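D-glycerate 3-kinase (Cryptococcus neoformans var. grubii serotype A, PDB 6CKG) probably phosphorylates D-glycerate at its 3-position with a phosphate taken from ATP. Local coordinates at residues 193-205 / 217-229. Sequence-based numbering, arbitrary orientation.
Sequences KLEEKYAEAGRQW and MPTILLYSRSTLH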
ATOM      1  N   LYS A 193     -11.496  18.053 -10.105  1.00 32.75           N
ATOM      2  CA  LYS A 193     -12.109  16.757  -9.828  1.00 32.06           C
ATOM      3  C   LYS A 193     -12.245  16.505  -8.330  1.00 26.61           C
ATOM      4  O   LYS A 193     -13.229  15.903  -7.887  1.00 29.39           O
ATOM      5  CB  LYS A 193     -11.302  15.629 -10.473  1.00 25.85           C
ATOM      6  CG  LYS A 193     -12.051  14.319 -10.449  1.00 34.05           C
ATOM      7  CD  LYS A 193     -13.116  14.353 -11.523  1.00 37.82           C
ATOM      8  CE  LYS A 193     -13.938  13.076 -11.564  1.00 49.53           C
ATOM      9  NZ  LYS A 193     -14.997  13.179 -12.616  1.00 50.29           N
ATOM     10  N   LEU A 194     -11.263  16.931  -7.528  1.00 23.11           N
ATOM     11  CA  LEU A 194     -11.418  16.788  -6.085  1.00 26.58           C
ATOM     12  C   LEU A 194     -12.619  17.595  -5.603  1.00 24.57           C
ATOM     13  O   LEU A 194     -13.460  17.089  -4.851  1.00 29.06           O
ATOM     14  CB  LEU A 194     -10.140  17.222  -5.365  1.00 23.95           C
ATOM     15  CG  LEU A 194     -10.027  16.937  -3.862  1.00 30.13           C
ATOM     16  CD1 LEU A 194      -8.585  16.600  -3.444  1.00 28.34           C
ATOM     17  CD2 LEU A 194     -10.526  18.143  -3.088  1.00 29.73           C
ATOM     18  N   GLU A 195     -12.720  18.855  -6.045  1.00 24.72           N
ATOM     19  CA  GLU A 195     -13.888  19.670  -5.714  1.00 28.94           C
ATOM     20  C   GLU A 195     -15.175  18.977  -6.134  1.00 31.40           C
ATOM     21  O   GLU A 195     -16.186  19.017  -5.417  1.00 31.96           O
ATOM     22  CB  GLU A 195     -13.797  21.048  -6.395  1.00 30.24           C
ATOM     23  CG  GLU A 195     -12.607  21.915  -5.943  1.00 31.83           C
ATOM     24  CD  GLU A 195     -12.700  22.396  -4.497  1.00 37.15           C
ATOM     25  OE1 GLU A 195     -13.740  22.187  -3.830  1.00 34.18           O
ATOM     26  OE2 GLU A 195     -11.724  23.014  -4.023  1.00 38.37           O
ATOM     27  N   GLU A 196     -15.163  18.350  -7.307  1.00 32.04           N
ATOM     28  CA  GLU A 196     -16.368  17.697  -7.805  1.00 34.90           C
ATOM     29  C   GLU A 196     -16.841  16.621  -6.837  1.00 33.23           C
ATOM     30  O   GLU A 196     -18.025  16.568  -6.479  1.00 32.58           O
ATOM     31  CB  GLU A 196     -16.079  17.118  -9.184  1.00 30.13           C
ATOM     32  CG  GLU A 196     -17.194  16.378  -9.820  1.00 34.74           C
ATOM     33  CD  GLU A 196     -16.755  15.856 -11.162  1.00 43.69           C
ATOM     34  OE1 GLU A 196     -16.467  16.688 -12.042  1.00 49.19           O
ATOM     35  OE2 GLU A 196     -16.637  14.626 -11.308  1.00 46.64           O
ATOM     36  N   LYS A 197     -15.907  15.794  -6.358  1.00 25.92           N
ATOM     37  CA  LYS A 197     -16.244  14.742  -5.402  1.00 29.12           C
ATOM     38  C   LYS A 197     -16.682  15.315  -4.064  1.00 32.24           C
ATOM     39  O   LYS A 197     -17.647  14.824  -3.462  1.00 29.05           O
ATOM     40  CB  LYS A 197     -15.050  13.794  -5.217  1.00 26.61           C
ATOM     41  CG  LYS A 197     -14.705  12.980  -6.463  1.00 30.73           C
ATOM     42  CD  LYS A 197     -13.631  11.916  -6.134  1.00 35.22           C
ATOM     43  CE  LYS A 197     -13.311  11.048  -7.334  1.00 40.65           C
ATOM     44  NZ  LYS A 197     -12.397   9.924  -6.929  1.00 49.34           N
ATOM     45  N   TYR A 198     -16.001  16.361  -3.581  1.00 30.53           N
ATOM     46  CA  TYR A 198     -16.404  16.976  -2.316  1.00 28.60           C
ATOM     47  C   TYR A 198     -17.817  17.546  -2.401  1.00 28.43           C
ATOM     48  O   TYR A 198     -18.642  17.328  -1.502  1.00 28.38           O
ATOM     49  CB  TYR A 198     -15.401  18.062  -1.913  1.00 26.13           C
ATOM     50  CG  TYR A 198     -15.696  18.683  -0.583  1.00 34.30           C
ATOM     51  CD1 TYR A 198     -16.539  19.795  -0.484  1.00 39.32           C
ATOM     52  CD2 TYR A 198     -15.124  18.185   0.584  1.00 37.16           C
ATOM     53  CE1 TYR A 198     -16.815  20.375   0.736  1.00 45.33           C
ATOM     54  CE2 TYR A 198     -15.401  18.773   1.822  1.00 35.64           C
ATOM     55  CZ  TYR A 198     -16.245  19.859   1.883  1.00 45.53           C
ATOM     56  OH  TYR A 198     -16.527  20.447   3.093  1.00 56.91           O
ATOM     57  N   ALA A 199     -18.114  18.301  -3.464  1.00 26.01           N
ATOM     58  CA  ALA A 199     -19.451  18.875  -3.611  1.00 29.79           C
ATOM     59  C   ALA A 199     -20.507  17.793  -3.763  1.00 32.02           C
ATOM     60  O   ALA A 199     -21.626  17.929  -3.251  1.00 27.92           O
ATOM     61  CB  ALA A 199     -19.506  19.818  -4.813  1.00 29.61           C
ATOM     62  N   GLU A 200     -20.185  16.718  -4.491  1.00 31.14           N
ATOM     63  CA  GLU A 200     -21.165  15.654  -4.689  1.00 32.59           C
ATOM     64  C   GLU A 200     -21.539  15.018  -3.354  1.00 35.44           C
ATOM     65  O   GLU A 200     -22.722  14.818  -3.053  1.00 35.89           O
ATOM     66  CB  GLU A 200     -20.613  14.610  -5.664  1.00 35.76           C
ATOM     67  CG  GLU A 200     -21.408  13.310  -5.729  1.00 42.19           C
ATOM     68  CD  GLU A 200     -22.797  13.499  -6.316  1.00 52.47           C
ATOM     69  OE1 GLU A 200     -23.039  14.520  -6.991  1.00 58.64           O
ATOM     70  OE2 GLU A 200     -23.657  12.626  -6.094  1.00 58.32           O
ATOM     71  N   ALA A 201     -20.533  14.718  -2.531  1.00 36.31           N
ATOM     72  CA  ALA A 201     -20.764  14.157  -1.204  1.00 30.37           C
ATOM     73  C   ALA A 201     -21.717  15.020  -0.400  1.00 34.00           C
ATOM     74  O   ALA A 201     -22.609  14.512   0.289  1.00 37.02           O
ATOM     75  CB  ALA A 201     -19.432  14.021  -0.462  1.00 29.66           C
ATOM     76  N   GLY A 202     -21.525  16.339  -0.454  1.00 34.19           N
ATOM     77  CA  GLY A 202     -22.368  17.224   0.330  1.00 34.68           C
ATOM     78  C   GLY A 202     -23.810  17.232  -0.135  1.00 38.39           C
ATOM     79  O   GLY A 202     -24.727  17.401   0.674  1.00 43.68           O
ATOM     80  N   ARG A 203     -24.034  17.042  -1.435  1.00 41.48           N
ATOM     81  CA  ARG A 203     -25.394  16.994  -1.959  1.00 44.11           C
ATOM     82  C   ARG A 203     -26.091  15.676  -1.646  1.00 50.00           C
ATOM     83  O   ARG A 203     -27.323  15.636  -1.589  1.00 52.60           O
ATOM     84  CB  ARG A 203     -25.388  17.234  -3.470  1.00 42.67           C
ATOM     85  CG  ARG A 203     -25.290  18.707  -3.857  1.00 38.75           C
ATOM     86  CD  ARG A 203     -25.478  18.901  -5.356  1.00 34.43           C
ATOM     87  NE  ARG A 203     -24.644  17.975  -6.118  1.00 33.47           N
ATOM     88  CZ  ARG A 203     -23.455  18.280  -6.621  1.00 34.94           C
ATOM     89  NH1 ARG A 203     -22.774  17.367  -7.295  1.00 32.94           N
ATOM     90  NH2 ARG A 203     -22.942  19.497  -6.442  1.00 34.48           N
ATOM     91  N   GLN A 204     -25.331  14.601  -1.422  1.00 54.58           N
ATOM     92  CA  GLN A 204     -25.939  13.297  -1.181  1.00 60.45           C
ATOM     93  C   GLN A 204     -26.356  13.098   0.271  1.00 64.77           C
ATOM     94  O   GLN A 204     -27.280  12.324   0.542  1.00 73.22           O
ATOM     95  CB  GLN A 204     -24.975  12.178  -1.584  1.00 66.61           C
ATOM     96  CG  GLN A 204     -24.604  12.152  -3.061  1.00 79.49           C
ATOM     97  CD  GLN A 204     -24.182  10.766  -3.524  1.00 91.87           C
ATOM     98  OE1 GLN A 204     -24.782   9.761  -3.138  1.00 98.12           O
ATOM     99  NE2 GLN A 204     -23.144  10.705  -4.356  1.00 91.73           N
ATOM    100  N   TRP A 205     -25.708  13.778   1.209  1.00 66.02           N
ATOM    101  CA  TRP A 205     -25.835  13.422   2.621  1.00 70.38           C
ATOM    102  C   TRP A 205     -26.818  14.309   3.389  1.00 68.91           C
ATOM    103  O   TRP A 205     -26.711  15.532   3.381  1.00 67.86           O
ATOM    104  CB  TRP A 205     -24.455  13.461   3.287  1.00 77.13           C
ATOM    105  CG  TRP A 205     -24.479  13.064   4.721  1.00 87.20           C
ATOM    106  CD1 TRP A 205     -24.272  13.875   5.799  1.00 91.93           C
ATOM    107  CD2 TRP A 205     -24.745  11.758   5.247  1.00 92.53           C
ATOM    108  NE1 TRP A 205     -24.383  13.154   6.963  1.00 93.51           N
ATOM    109  CE2 TRP A 205     -24.677  11.852   6.652  1.00 94.39           C
ATOM    110  CE3 TRP A 205     -25.032  10.517   4.665  1.00 96.22           C
ATOM    111  CZ2 TRP A 205     -24.885  10.753   7.487  1.00 97.42           C
ATOM    112  CZ3 TRP A 205     -25.237   9.425   5.496  1.00 99.49           C
ATOM    113  CH2 TRP A 205     -25.161   9.552   6.892  1.00100.05           C
ATOM    114  N   MET A 217     -22.148   8.417   6.235  1.00 72.13           N
ATOM    115  CA  MET A 217     -21.665   9.706   5.754  1.00 65.16           C
ATOM    116  C   MET A 217     -20.318   9.532   5.065  1.00 54.14           C
ATOM    117  O   MET A 217     -19.441   8.847   5.601  1.00 61.99           O
ATOM    118  CB  MET A 217     -21.526  10.681   6.922  1.00 71.48           C
ATOM    119  CG  MET A 217     -21.146  12.101   6.535  1.00 79.21           C
ATOM    120  SD  MET A 217     -20.409  12.995   7.919  1.00 86.40           S
ATOM    121  CE  MET A 217     -20.952  14.671   7.596  1.00 84.90           C
ATOM    122  N   PRO A 218     -20.110  10.119   3.886  1.00 48.35           N
ATOM    123  CA  PRO A 218     -18.766  10.090   3.290  1.00 44.66           C
ATOM    124  C   PRO A 218     -17.765  10.801   4.196  1.00 39.06           C
ATOM    125  O   PRO A 218     -18.000  11.920   4.661  1.00 36.03           O
ATOM    126  CB  PRO A 218     -18.952  10.812   1.949  1.00 39.50           C
ATOM    127  CG  PRO A 218     -20.438  10.681   1.648  1.00 44.17           C
ATOM    128  CD  PRO A 218     -21.094  10.768   3.001  1.00 47.12           C
ATOM    129  N   THR A 219     -16.643  10.132   4.469  1.00 32.59           N
ATOM    130  CA  THR A 219     -15.717  10.672   5.458  1.00 38.34           C
ATOM    131  C   THR A 219     -15.000  11.927   4.973  1.00 36.24           C
ATOM    132  O   THR A 219     -14.477  12.677   5.803  1.00 36.08           O
ATOM    133  CB  THR A 219     -14.693   9.619   5.865  1.00 37.40           C
ATOM    134  OG1 THR A 219     -13.909   9.251   4.727  1.00 34.98           O
ATOM    135  CG2 THR A 219     -15.392   8.392   6.419  1.00 39.49           C
ATOM    136  N   ILE A 220     -14.956  12.186   3.663  1.00 34.56           N
ATOM    137  CA  ILE A 220     -14.304  13.415   3.220  1.00 29.96           C
ATOM    138  C   ILE A 220     -15.016  14.631   3.797  1.00 29.96           C
ATOM    139  O   ILE A 220     -14.392  15.676   4.002  1.00 36.23           O
ATOM    140  CB  ILE A 220     -14.216  13.500   1.680  1.00 29.80           C
ATOM    141  CG1 ILE A 220     -15.594  13.431   1.037  1.00 33.26           C
ATOM    142  CG2 ILE A 220     -13.293  12.404   1.138  1.00 27.06           C
ATOM    143  CD1 ILE A 220     -15.572  13.656  -0.492  1.00 31.44           C
ATOM    144  N   LEU A 221     -16.316  14.510   4.093  1.00 28.53           N
ATOM    145  CA  LEU A 221     -17.056  15.619   4.692  1.00 31.28           C
ATOM    146  C   LEU A 221     -16.613  15.912   6.118  1.00 37.60           C
ATOM    147  O   LEU A 221     -17.022  16.935   6.669  1.00 33.58           O
ATOM    148  CB  LEU A 221     -18.560  15.343   4.680  1.00 32.88           C
ATOM    149  CG  LEU A 221     -19.233  15.226   3.303  1.00 37.58           C
ATOM    150  CD1 LEU A 221     -20.719  15.011   3.455  1.00 33.79           C
ATOM    151  CD2 LEU A 221     -18.970  16.472   2.463  1.00 35.34           C
ATOM    152  N   LEU A 222     -15.803  15.039   6.732  1.00 36.02           N
ATOM    153  CA  LEU A 222     -15.256  15.341   8.050  1.00 40.84           C
ATOM    154  C   LEU A 222     -14.112  16.343   7.993  1.00 39.35           C
ATOM    155  O   LEU A 222     -13.682  16.830   9.043  1.00 35.18           O
ATOM    156  CB  LEU A 222     -14.768  14.055   8.733  1.00 37.85           C
ATOM    157  CG  LEU A 222     -15.815  12.995   9.088  1.00 42.22           C
ATOM    158  CD1 LEU A 222     -15.131  11.677   9.403  1.00 40.44           C
ATOM    159  CD2 LEU A 222     -16.683  13.451  10.264  1.00 41.19           C
ATOM    160  N   TYR A 223     -13.624  16.675   6.802  1.00 35.15           N
ATOM    161  CA  TYR A 223     -12.392  17.432   6.644  1.00 33.35           C
ATOM    162  C   TYR A 223     -12.634  18.655   5.773  1.00 34.89           C
ATOM    163  O   TYR A 223     -13.525  18.662   4.918  1.00 30.60           O
ATOM    164  CB  TYR A 223     -11.297  16.523   6.042  1.00 32.67           C
ATOM    165  CG  TYR A 223     -10.992  15.361   6.959  1.00 30.89           C
ATOM    166  CD1 TYR A 223     -10.182  15.531   8.082  1.00 33.54           C
ATOM    167  CD2 TYR A 223     -11.545  14.103   6.730  1.00 32.62           C
ATOM    168  CE1 TYR A 223      -9.925  14.473   8.949  1.00 37.86           C
ATOM    169  CE2 TYR A 223     -11.287  13.041   7.584  1.00 37.52           C
ATOM    170  CZ  TYR A 223     -10.478  13.230   8.680  1.00 41.28           C
ATOM    171  OH  TYR A 223     -10.237  12.171   9.514  1.00 44.39           O
ATOM    172  N   SER A 224     -11.820  19.683   5.983  1.00 32.40           N
ATOM    173  CA  SER A 224     -11.899  20.865   5.142  1.00 36.49           C
ATOM    174  C   SER A 224     -11.377  20.555   3.745  1.00 34.91           C
ATOM    175  O   SER A 224     -10.587  19.629   3.536  1.00 30.55           O
ATOM    176  CB  SER A 224     -11.084  22.014   5.734  1.00 33.66           C
ATOM    177  OG  SER A 224      -9.703  21.677   5.699  1.00 32.18           O
ATOM    178  N   ARG A 225     -11.817  21.370   2.786  1.00 29.27           N
ATOM    179  CA  ARG A 225     -11.305  21.268   1.423  1.00 28.28           C
ATOM    180  C   ARG A 225      -9.789  21.472   1.384  1.00 33.69           C
ATOM    181  O   ARG A 225      -9.084  20.779   0.646  1.00 32.19           O
ATOM    182  CB  ARG A 225     -12.048  22.282   0.524  1.00 29.00           C
ATOM    183  CG  ARG A 225     -13.514  21.866   0.222  1.00 32.74           C
ATOM    184  CD  ARG A 225     -14.369  22.947  -0.507  1.00 30.96           C
ATOM    185  NE  ARG A 225     -13.573  23.590  -1.536  1.00 33.13           N
ATOM    186  CZ  ARG A 225     -13.070  24.813  -1.431  1.00 33.64           C
ATOM    187  NH1 ARG A 225     -12.322  25.295  -2.414  1.00 37.52           N
ATOM    188  NH2 ARG A 225     -13.337  25.560  -0.359  1.00 38.32           N
ATOM    189  N   SER A 226      -9.255  22.391   2.196  1.00 34.87           N
ATOM    190  CA  SER A 226      -7.805  22.599   2.175  1.00 34.09           C
ATOM    191  C   SER A 226      -7.051  21.394   2.736  1.00 33.10           C
ATOM    192  O   SER A 226      -5.976  21.041   2.236  1.00 32.22           O
ATOM    193  CB  SER A 226      -7.436  23.873   2.940  1.00 40.94           C
ATOM    194  OG  SER A 226      -7.706  23.728   4.318  1.00 45.68           O
ATOM    195  N   THR A 227      -7.589  20.744   3.769  1.00 32.09           N
ATOM    196  CA  THR A 227      -6.944  19.535   4.269  1.00 27.50           C
ATOM    197  C   THR A 227      -6.879  18.467   3.177  1.00 31.14           C
ATOM    198  O   THR A 227      -5.841  17.825   2.978  1.00 31.85           O
ATOM    199  CB  THR A 227      -7.679  18.993   5.498  1.00 31.55           C
ATOM    200  OG1 THR A 227      -7.355  19.783   6.644  1.00 35.86           O
ATOM    201  CG2 THR A 227      -7.268  17.515   5.788  1.00 29.43           C
ATOM    202  N   LEU A 228      -7.980  18.274   2.452  1.00 29.36           N
ATOM    203  CA  LEU A 228      -8.006  17.238   1.420  1.00 32.19           C
ATOM    204  C   LEU A 228      -7.097  17.592   0.246  1.00 27.13           C
ATOM    205  O   LEU A 228      -6.431  16.716  -0.310  1.00 29.92           O
ATOM    206  CB  LEU A 228      -9.442  16.996   0.942  1.00 33.89           C
ATOM    207  CG  LEU A 228     -10.430  16.523   2.010  1.00 35.13           C
ATOM    208  CD1 LEU A 228     -11.856  16.533   1.489  1.00 34.51           C
ATOM    209  CD2 LEU A 228     -10.048  15.139   2.530  1.00 28.42           C
ATOM    210  N   HIS A 229      -7.051  18.870  -0.141  1.00 30.45           N
ATOM    211  CA  HIS A 229      -6.167  19.286  -1.228  1.00 27.52           C
ATOM    212  C   HIS A 229      -4.703  19.020  -0.888  1.00 27.67           C
ATOM    213  O   HIS A 229      -3.917  18.651  -1.770  1.00 29.56           O
ATOM    214  CB  HIS A 229      -6.376  20.771  -1.536  1.00 27.29           C
ATOM    215  CG  HIS A 229      -7.542  21.061  -2.446  1.00 31.94           C
ATOM    216  ND1 HIS A 229      -7.633  20.559  -3.726  1.00 30.15           N
ATOM    217  CD2 HIS A 229      -8.632  21.851  -2.277  1.00 27.82           C
ATOM    218  CE1 HIS A 229      -8.741  21.003  -4.298  1.00 31.17           C
ATOM    219  NE2 HIS A 229      -9.366  21.792  -3.439  1.00 30.45           N
TER
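Glu195 and Arg225 meet because both side chains fold back: Glu195 turns at its second torsion (chi2 -68°) and Arg225 at its third (chi3 41°), which brings the carboxylate to the edge of the guanidinium, the two planes well tilted from each other. Arg225 grips in a side-on salt bridge, NE giving a 2.7 Å bond to the syn lone pair of Glu195 OE1 while NH1 reaches OE2. His229 NE2 donates to the same Glu195 OE2 over 2.7 Å, almost straight and exactly in the plane of the imidazole, but arriving at the face of the carboxylate opposite to Arg225 NH1. Three bonds thus fix the rotation of the carboxylate, and three N-H donors, two from a cationic guanidinium, would be expected to favour its ionised form. Leu194 CD2 lies over a face of the His229 ring, 3.6 Å from CE1; consecutive residues of helix 193-204 thus meet the imidazole at face and edge.

The same arginine also serves as an apolar surface. Its CG sits above the centre of the Tyr198 ring in a CH-pi contact, 3.6 Å from the centroid, with Leu221 CD2 offset over the other face and Tyr223 O at the edge, 3.6 Å from Tyr198 CE2. Further along, Ala201 CB fits among Pro218, Ile220 and Leu221, 3.8 Å from Leu221 CD2. At the far end Met217 lies across one face of the Trp205 indole, its CB 3.4 Å from Trp205 CE2, although both residues are poorly ordered.

The contact joins successive helices at the fold's periphery, between central-sheet strands 176-180 and 247-253: helix 225-229, N-capped by Ser224, crosses helix 193-204 at 136°, beside 3-10 turn 219-222. Helix 281-298 borders that turn, Glu296 bonding Thr219 and Ile220, and Lys197 reaches Leu297 O.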